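Local coordinates for invasion protein INVA (Salmonella enterica, PDB 2X49) that takes part in the invasion of intestinal epithelial cells as an inner-membrane export apparatus component of the type III secretion system, represented here by its C-terminal domain, at residues Leu272-Thr277 with Met305-Phe310; Leu290-Val296 with Leu313-Phe318. The contacts are given in a common frame with arbitrary orientation. Residues are numbered along the deposited sequence.

Interactions 1 and 2 lie in the same part of the C-terminal domain, their centres about 14 Å apart, and their segments alternate along the chain: 272-277, 290-296, 305-310, 313-318. Interaction 2 pairs the two strands of a beta-alpha-beta unit, 291-294 and 314-317, within a parallel four-stranded sheet. Interaction 1 packs helix 266-280, which precedes the unit, against the end of its connecting helix 299-306 and the turn after it. Ile-306 joins the two: its CG2 faces helix 266-280, while its CD1 lies 3.8 Å from Val-315 CG2 and 4.0 Å from Leu-292 CD2. The C-terminal end of helix 299-306 is thus held between the sheet and helix 266-280.

Interaction 1 of 2, residues Leu272-Thr277 with Met305-Phe310; sequences LMDLIT and MIEGRF. With CA (calcium ion), chain F.
Segment 272-277 is regular helix within 266-280. Segment 305-310 runs from helix 299-306 through residues of helical phi/psi into a loop: Phe-310 N bonds Ile-306 O at 2.8 Å, and Phe-310 then leaves helical geometry (phi/psi -126/66). The closest CA pairs are Met-273 with Ile-306 (7.1 Å) and Thr-277 with Arg-309 (8.6 Å), one helical turn apart, and 410 Å² is buried.

Apolar packing centres on Met-273. In its mmm rotamer it puts SD 3.6 Å from Met-305 CG and 4.0 Å from Ile-306 CG2, while its CE reaches Arg-309 CB (3.9 Å) and Phe-310 CE2 (4.1 Å). Beside it, Leu-272 CD2 meets Met-305 SD at 3.8 Å and Ile-276 CD1 meets Ile-306 CG2 at 3.8 Å.

Polar contacts gather at the outer edge and run through water. Thr-277, chi1 m, donates from OG1 to Met-273 O (2.8 Å), a bond within the helix. This OG1 lies 3.6 Å from Phe-310 CZ, near the ring plane, and over one face of the extended Arg-309 guanidinium, 3.5 Å from NH1 at an angle too poor for a hydrogen bond. Water 1 bridges instead, accepting from Arg-309 NH1 (2.9 Å) and donating to Asp-274 OD1 (3.1 Å) and Thr-277 OG1 (3.2 Å). Asp-274 OD2 binds a calcium ion at 2.8 Å.

A helix packs here on the end of another and the following turn, with a water-bridged polar edge. Helix 243-252 closes the apolar end, its Ile-249 touching both Leu-272 and Met-305, while Phe-310 packs on Leu-280 farther along helix 266-280.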
ATOM      1  N   LEU A 272     -14.978  -3.369 -18.593  1.00 17.63           N
ATOM      2  CA  LEU A 272     -13.712  -2.638 -18.395  1.00 18.49           C
ATOM      3  C   LEU A 272     -12.796  -3.362 -17.391  1.00 18.21           C
ATOM      4  O   LEU A 272     -11.572  -3.434 -17.547  1.00 17.50           O
ATOM      5  CB  LEU A 272     -13.981  -1.181 -17.982  1.00 19.88           C
ATOM      6  CG  LEU A 272     -12.710  -0.389 -17.777  1.00 22.23           C
ATOM      7  CD1 LEU A 272     -11.932  -0.388 -19.105  1.00 24.34           C
ATOM      8  CD2 LEU A 272     -13.036   1.044 -17.302  1.00 26.15           C
ATOM      9  N   MET A 273     -13.404  -3.890 -16.345  1.00 17.61           N
ATOM     10  CA  MET A 273     -12.669  -4.688 -15.359  1.00 17.16           C
ATOM     11  C   MET A 273     -12.093  -5.969 -15.981  1.00 17.81           C
ATOM     12  O   MET A 273     -10.983  -6.384 -15.653  1.00 17.41           O
ATOM     13  CB  MET A 273     -13.483  -5.015 -14.113  1.00 18.30           C
ATOM     14  CG  MET A 273     -13.587  -3.862 -13.150  1.00 22.46           C
ATOM     15  SD  MET A 273     -11.988  -3.286 -12.570  1.00 26.74           S
ATOM     16  CE  MET A 273     -11.402  -4.743 -11.697  1.00 26.10           C
ATOM     17  N   ASP A 274     -12.838  -6.560 -16.874  1.00 16.70           N
ATOM     18  CA  ASP A 274     -12.377  -7.799 -17.568  1.00 17.13           C
ATOM     19  C   ASP A 274     -11.136  -7.459 -18.413  1.00 17.97           C
ATOM     20  O   ASP A 274     -10.178  -8.246 -18.529  1.00 17.14           O
ATOM     21  CB  ASP A 274     -13.492  -8.484 -18.365  1.00 18.67           C
ATOM     22  CG  ASP A 274     -14.510  -9.167 -17.449  1.00 21.01           C
ATOM     23  OD1 ASP A 274     -14.160  -9.454 -16.274  1.00 28.00           O
ATOM     24  OD2 ASP A 274     -15.658  -9.429 -17.892  1.00 24.56           O
ATOM     25  N   LEU A 275     -11.159  -6.266 -19.003  1.00 16.89           N
ATOM     26  CA  LEU A 275     -10.021  -5.806 -19.852  1.00 16.52           C
ATOM     27  C   LEU A 275      -8.768  -5.558 -18.979  1.00 16.04           C
ATOM     28  O   LEU A 275      -7.657  -5.918 -19.314  1.00 15.39           O
ATOM     29  CB  LEU A 275     -10.384  -4.534 -20.638  1.00 16.62           C
ATOM     30  CG  LEU A 275      -9.202  -3.875 -21.331  1.00 18.68           C
ATOM     31  CD1 LEU A 275      -8.674  -4.768 -22.475  1.00 17.61           C
ATOM     32  CD2 LEU A 275      -9.625  -2.491 -21.867  1.00 21.09           C
ATOM     33  N   ILE A 276      -8.969  -4.920 -17.830  1.00 16.07           N
ATOM     34  CA  ILE A 276      -7.869  -4.585 -16.917  1.00 16.23           C
ATOM     35  C   ILE A 276      -7.284  -5.934 -16.422  1.00 16.07           C
ATOM     36  O   ILE A 276      -6.071  -6.173 -16.437  1.00 15.27           O
ATOM     37  CB  ILE A 276      -8.314  -3.632 -15.754  1.00 17.08           C
ATOM     38  CG1 ILE A 276      -8.722  -2.243 -16.278  1.00 18.22           C
ATOM     39  CG2 ILE A 276      -7.228  -3.543 -14.670  1.00 17.05           C
ATOM     40  CD1 ILE A 276      -9.507  -1.482 -15.224  1.00 18.75           C
ATOM     41  N   THR A 277      -8.190  -6.838 -16.104  1.00 15.77           N
ATOM     42  CA  THR A 277      -7.784  -8.174 -15.619  1.00 14.70           C
ATOM     43  C   THR A 277      -6.913  -8.893 -16.627  1.00 14.76           C
ATOM     44  O   THR A 277      -5.854  -9.456 -16.318  1.00 14.53           O
ATOM     45  CB  THR A 277      -9.009  -9.060 -15.270  1.00 14.92           C
ATOM     46  OG1 THR A 277      -9.763  -8.461 -14.210  1.00 14.75           O
ATOM     47  CG2 THR A 277      -8.552 -10.453 -14.833  1.00 12.37           C
ATOM     48  N   MET A 305     -12.303   1.811  -8.818  1.00 16.67           N
ATOM     49  CA  MET A 305     -12.816   0.794  -9.704  1.00 17.69           C
ATOM     50  C   MET A 305     -12.119  -0.567  -9.533  1.00 17.23           C
ATOM     51  O   MET A 305     -12.775  -1.614  -9.474  1.00 18.05           O
ATOM     52  CB  MET A 305     -12.766   1.296 -11.157  1.00 18.61           C
ATOM     53  CG  MET A 305     -12.699   0.220 -12.131  1.00 24.31           C
ATOM     54  SD  MET A 305     -13.574   0.800 -13.583  1.00 31.14           S
ATOM     55  CE  MET A 305     -15.156   1.097 -12.815  1.00 30.37           C
ATOM     56  N   ILE A 306     -10.812  -0.540  -9.375  1.00 17.69           N
ATOM     57  CA  ILE A 306     -10.014  -1.797  -9.425  1.00 17.63           C
ATOM     58  C   ILE A 306      -9.753  -2.435  -8.085  1.00 18.16           C
ATOM     59  O   ILE A 306      -9.317  -3.587  -8.017  1.00 18.67           O
ATOM     60  CB  ILE A 306      -8.628  -1.608 -10.112  1.00 18.22           C
ATOM     61  CG1 ILE A 306      -7.697  -0.788  -9.231  1.00 18.52           C
ATOM     62  CG2 ILE A 306      -8.796  -1.087 -11.524  1.00 19.96           C
ATOM     63  CD1 ILE A 306      -6.230  -0.747  -9.720  1.00 20.39           C
ATOM     64  N   GLU A 307     -10.073  -1.714  -7.036  1.00 17.47           N
ATOM     65  CA  GLU A 307      -9.589  -2.116  -5.679  1.00 17.62           C
ATOM     66  C   GLU A 307     -10.297  -3.314  -5.086  1.00 17.10           C
ATOM     67  O   GLU A 307      -9.781  -3.963  -4.201  1.00 16.61           O
ATOM     68  CB  GLU A 307      -9.623  -0.978  -4.669  1.00 18.60           C
ATOM     69  CG  GLU A 307     -10.981  -0.549  -4.287  1.00 18.62           C
ATOM     70  CD  GLU A 307     -10.967   0.626  -3.328  1.00 26.39           C
ATOM     71  OE1 GLU A 307      -9.868   1.096  -3.005  1.00 31.91           O
ATOM     72  OE2 GLU A 307     -12.062   1.081  -2.912  1.00 29.65           O
ATOM     73  N   GLY A 308     -11.436  -3.621  -5.661  1.00 16.42           N
ATOM     74  CA  GLY A 308     -12.204  -4.784  -5.266  1.00 16.51           C
ATOM     75  C   GLY A 308     -11.487  -6.068  -5.621  1.00 16.21           C
ATOM     76  O   GLY A 308     -11.326  -6.974  -4.793  1.00 18.10           O
ATOM     77  N   ARG A 309     -11.049  -6.098  -6.867  1.00 14.84           N
ATOM     78  CA  ARG A 309     -10.357  -7.255  -7.428  1.00 15.66           C
ATOM     79  C   ARG A 309      -8.884  -7.281  -7.197  1.00 15.17           C
ATOM     80  O   ARG A 309      -8.306  -8.353  -6.972  1.00 15.77           O
ATOM     81  CB  ARG A 309     -10.589  -7.434  -8.929  1.00 15.91           C
ATOM     82  CG  ARG A 309     -10.100  -8.790  -9.405  1.00 15.68           C
ATOM     83  CD  ARG A 309     -10.684  -9.293 -10.755  1.00 15.54           C
ATOM     84  NE  ARG A 309     -10.160 -10.619 -11.092  1.00 14.05           N
ATOM     85  CZ  ARG A 309     -10.619 -11.406 -12.054  1.00 10.92           C
ATOM     86  NH1 ARG A 309     -11.620 -11.017 -12.817  1.00 13.56           N
ATOM     87  NH2 ARG A 309     -10.082 -12.597 -12.261  1.00 13.03           N
ATOM     88  N   PHE A 310      -8.325  -6.084  -7.195  1.00 15.67           N
ATOM     89  CA  PHE A 310      -6.865  -5.828  -7.122  1.00 15.89           C
ATOM     90  C   PHE A 310      -6.485  -4.884  -5.997  1.00 16.62           C
ATOM     91  O   PHE A 310      -6.019  -3.789  -6.261  1.00 17.21           O
ATOM     92  CB  PHE A 310      -6.349  -5.290  -8.442  1.00 16.98           C
ATOM     93  CG  PHE A 310      -6.630  -6.204  -9.576  1.00 15.33           C
ATOM     94  CD1 PHE A 310      -6.055  -7.465  -9.617  1.00 19.78           C
ATOM     95  CD2 PHE A 310      -7.525  -5.868 -10.567  1.00 16.50           C
ATOM     96  CE1 PHE A 310      -6.365  -8.377 -10.624  1.00 17.09           C
ATOM     97  CE2 PHE A 310      -7.825  -6.777 -11.599  1.00 14.23           C
ATOM     98  CZ  PHE A 310      -7.242  -8.037 -11.627  1.00 18.37           C
TER
HETATM   99 CA    CA F1690     -17.913 -10.669 -16.788  1.00 44.07          CA
HETATM  100  O   HOH W   1     -12.903  -8.489 -13.571  1.00 26.75           O

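Interaction 2 of 2, residues Leu290-Val296 with Leu313-Phe318; sequences LVLLTSV and LEVLSF
Leu-292 (tp) sets its CD2 4.2 Å from Val-315 CG2 and 4.4 Å from Leu-313 CD2, on the sheet face shared with Thr-294, whose CG2 meets Val-315 CG1 at 4.0 Å. On the other face, Val-291 CG1 lies 4.1 Å from Leu-316 CD1, and Leu-293 CD2 4.1 Å from Leu-316 CB. Strands 291-294 and 314-317, the parallel neighbours of a beta-alpha-beta unit, have axes 4.6 Å apart and twisted by -33°, with Leu-292 opposite Val-315 and Thr-294 opposite Ser-317. The parallel ladder is Leu-292 N to Glu-314 O (2.8 Å), Leu-316 N to Leu-292 O (2.9 Å), Thr-294 N to Leu-316 O (3.0 Å) and Phe-318 N to Thr-294 O (3.0 Å). Before it, water 2 links Leu-290 O (2.7 Å) and Glu-314 N (2.9 Å). Strand 314-317 is one of two edge strands of the four-stranded sheet; strand 236-240 flanks 291-294. The crossover helix 299-306 packs on the face of Leu-292, Thr-294 and Val-315, whereas helix 223-231 packs on Val-291 and Leu-316.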
ATOM      1  N   LEU A 290       4.343  -3.035  -7.721  1.00 14.70           N
ATOM      2  CA  LEU A 290       4.021  -2.180  -8.891  1.00 16.62           C
ATOM      3  C   LEU A 290       3.224  -0.976  -8.509  1.00 17.90           C
ATOM      4  O   LEU A 290       2.629  -0.932  -7.460  1.00 18.82           O
ATOM      5  CB  LEU A 290       3.189  -2.967  -9.910  1.00 17.75           C
ATOM      6  CG  LEU A 290       3.883  -4.109 -10.644  1.00 18.16           C
ATOM      7  CD1 LEU A 290       2.943  -4.968 -11.525  1.00 20.19           C
ATOM      8  CD2 LEU A 290       5.110  -3.657 -11.461  1.00 18.15           C
ATOM      9  N   VAL A 291       3.183  -0.018  -9.427  1.00 17.77           N
ATOM     10  CA  VAL A 291       2.125   1.002  -9.386  1.00 18.87           C
ATOM     11  C   VAL A 291       1.524   1.147 -10.750  1.00 18.66           C
ATOM     12  O   VAL A 291       2.168   0.923 -11.785  1.00 18.14           O
ATOM     13  CB  VAL A 291       2.623   2.372  -8.870  1.00 19.28           C
ATOM     14  CG1 VAL A 291       3.062   2.255  -7.359  1.00 19.87           C
ATOM     15  CG2 VAL A 291       3.739   2.917  -9.758  1.00 20.28           C
ATOM     16  N   LEU A 292       0.260   1.542 -10.763  1.00 19.30           N
ATOM     17  CA  LEU A 292      -0.403   1.909 -12.017  1.00 19.11           C
ATOM     18  C   LEU A 292      -0.288   3.425 -12.166  1.00 18.32           C
ATOM     19  O   LEU A 292      -0.508   4.098 -11.242  1.00 19.33           O
ATOM     20  CB  LEU A 292      -1.866   1.495 -11.972  1.00 20.45           C
ATOM     21  CG  LEU A 292      -2.692   1.421 -13.205  1.00 22.54           C
ATOM     22  CD1 LEU A 292      -2.004   0.631 -14.343  1.00 25.55           C
ATOM     23  CD2 LEU A 292      -3.960   0.715 -12.720  1.00 23.52           C
ATOM     24  N   LEU A 293       0.108   3.882 -13.340  1.00 17.30           N
ATOM     25  CA  LEU A 293       0.314   5.325 -13.624  1.00 16.31           C
ATOM     26  C   LEU A 293      -0.770   5.842 -14.527  1.00 17.30           C
ATOM     27  O   LEU A 293      -1.041   5.291 -15.574  1.00 16.98           O
ATOM     28  CB  LEU A 293       1.658   5.552 -14.339  1.00 16.84           C
ATOM     29  CG  LEU A 293       2.918   5.147 -13.600  1.00 18.03           C
ATOM     30  CD1 LEU A 293       4.182   5.469 -14.452  1.00 18.06           C
ATOM     31  CD2 LEU A 293       2.942   5.826 -12.243  1.00 21.94           C
ATOM     32  N   THR A 294      -1.343   6.949 -14.110  1.00 17.03           N
ATOM     33  CA  THR A 294      -2.397   7.587 -14.888  1.00 17.67           C
ATOM     34  C   THR A 294      -2.451   9.089 -14.741  1.00 17.68           C
ATOM     35  O   THR A 294      -1.752   9.682 -13.955  1.00 16.24           O
ATOM     36  CB  THR A 294      -3.749   7.040 -14.527  1.00 19.43           C
ATOM     37  OG1 THR A 294      -4.636   7.310 -15.624  1.00 24.15           O
ATOM     38  CG2 THR A 294      -4.189   7.639 -13.235  1.00 18.44           C
ATOM     39  N   SER A 295      -3.323   9.704 -15.519  1.00 16.66           N
ATOM     40  CA  SER A 295      -3.560  11.156 -15.421  1.00 18.05           C
ATOM     41  C   SER A 295      -4.205  11.510 -14.094  1.00 18.17           C
ATOM     42  O   SER A 295      -4.960  10.724 -13.508  1.00 18.29           O
ATOM     43  CB  SER A 295      -4.447  11.663 -16.566  1.00 17.99           C
ATOM     44  OG  SER A 295      -3.879  11.462 -17.877  1.00 20.34           O
ATOM     45  N   VAL A 296      -3.921  12.712 -13.617  1.00 18.67           N
ATOM     46  CA  VAL A 296      -4.478  13.128 -12.324  1.00 19.72           C
ATOM     47  C   VAL A 296      -6.004  13.140 -12.359  1.00 19.03           C
ATOM     48  O   VAL A 296      -6.652  12.876 -11.380  1.00 19.96           O
ATOM     49  CB  VAL A 296      -3.967  14.520 -11.803  1.00 19.84           C
ATOM     50  CG1 VAL A 296      -4.405  15.620 -12.736  1.00 23.21           C
ATOM     51  CG2 VAL A 296      -4.494  14.725 -10.400  1.00 23.22           C
ATOM     52  N   LEU A 313      -2.884  -3.129  -5.639  1.00 16.94           N
ATOM     53  CA  LEU A 313      -2.310  -2.340  -6.776  1.00 17.45           C
ATOM     54  C   LEU A 313      -2.597  -0.856  -6.617  1.00 17.15           C
ATOM     55  O   LEU A 313      -3.699  -0.397  -6.899  1.00 17.90           O
ATOM     56  CB  LEU A 313      -2.846  -2.855  -8.130  1.00 17.69           C
ATOM     57  CG  LEU A 313      -2.301  -2.230  -9.404  1.00 20.28           C
ATOM     58  CD1 LEU A 313      -0.766  -2.237  -9.433  1.00 18.19           C
ATOM     59  CD2 LEU A 313      -2.864  -3.017 -10.591  1.00 23.92           C
ATOM     60  N   GLU A 314      -1.603  -0.115  -6.170  1.00 16.64           N
ATOM     61  CA  GLU A 314      -1.816   1.349  -5.989  1.00 17.36           C
ATOM     62  C   GLU A 314      -1.709   2.061  -7.351  1.00 17.37           C
ATOM     63  O   GLU A 314      -1.172   1.566  -8.356  1.00 17.27           O
ATOM     64  CB  GLU A 314      -0.926   1.957  -4.954  1.00 18.44           C
ATOM     65  CG  GLU A 314      -0.963   1.274  -3.586  1.00 18.36           C
ATOM     66  CD  GLU A 314      -2.332   1.049  -2.947  1.00 20.54           C
ATOM     67  OE1 GLU A 314      -3.300   1.789  -3.261  1.00 21.24           O
ATOM     68  OE2 GLU A 314      -2.443   0.125  -2.090  1.00 21.64           O
ATOM     69  N   VAL A 315      -2.380   3.208  -7.346  1.00 17.49           N
ATOM     70  CA  VAL A 315      -2.538   4.038  -8.551  1.00 16.96           C
ATOM     71  C   VAL A 315      -2.000   5.431  -8.246  1.00 16.56           C
ATOM     72  O   VAL A 315      -2.476   6.096  -7.363  1.00 17.35           O
ATOM     73  CB  VAL A 315      -4.020   4.108  -9.022  1.00 16.61           C
ATOM     74  CG1 VAL A 315      -4.082   4.827 -10.362  1.00 17.35           C
ATOM     75  CG2 VAL A 315      -4.717   2.679  -9.084  1.00 18.12           C
ATOM     76  N   LEU A 316      -0.972   5.806  -9.002  1.00 15.61           N
ATOM     77  CA  LEU A 316      -0.325   7.152  -8.910  1.00 16.47           C
ATOM     78  C   LEU A 316      -0.591   7.974 -10.148  1.00 16.99           C
ATOM     79  O   LEU A 316      -0.709   7.455 -11.248  1.00 16.98           O
ATOM     80  CB  LEU A 316       1.196   7.036  -8.700  1.00 17.14           C
ATOM     81  CG  LEU A 316       1.725   6.226  -7.491  1.00 16.68           C
ATOM     82  CD1 LEU A 316       3.234   6.400  -7.262  1.00 18.46           C
ATOM     83  CD2 LEU A 316       0.979   6.529  -6.216  1.00 17.77           C
ATOM     84  N   SER A 317      -0.651   9.292  -9.941  1.00 17.09           N
ATOM     85  CA  SER A 317      -0.751  10.190 -11.065  1.00 16.59           C
ATOM     86  C   SER A 317       0.638  10.558 -11.605  1.00 16.04           C
ATOM     87  O   SER A 317       1.646  10.460 -10.921  1.00 16.13           O
ATOM     88  CB  SER A 317      -1.532  11.421 -10.693  1.00 16.02           C
ATOM     89  OG  SER A 317      -0.752  12.218  -9.825  1.00 18.02           O
ATOM     90  N   PHE A 318       0.663  11.007 -12.847  1.00 16.22           N
ATOM     91  CA  PHE A 318       1.907  11.449 -13.486  1.00 16.28           C
ATOM     92  C   PHE A 318       2.591  12.553 -12.667  1.00 17.02           C
ATOM     93  O   PHE A 318       3.819  12.607 -12.544  1.00 18.31           O
ATOM     94  CB  PHE A 318       1.679  11.907 -14.936  1.00 16.23           C
ATOM     95  CG  PHE A 318       1.066  10.859 -15.847  1.00 16.84           C
ATOM     96  CD1 PHE A 318       1.512   9.539 -15.853  1.00 17.97           C
ATOM     97  CD2 PHE A 318       0.029  11.188 -16.705  1.00 17.30           C
ATOM     98  CE1 PHE A 318       0.948   8.606 -16.731  1.00 19.48           C
ATOM     99  CE2 PHE A 318      -0.547  10.244 -17.582  1.00 21.23           C
ATOM    100  CZ  PHE A 318      -0.095   8.952 -17.576  1.00 18.12           C
TER
HETATM  101  O   HOH W   2       0.970  -1.333  -5.427  1.00 13.23           O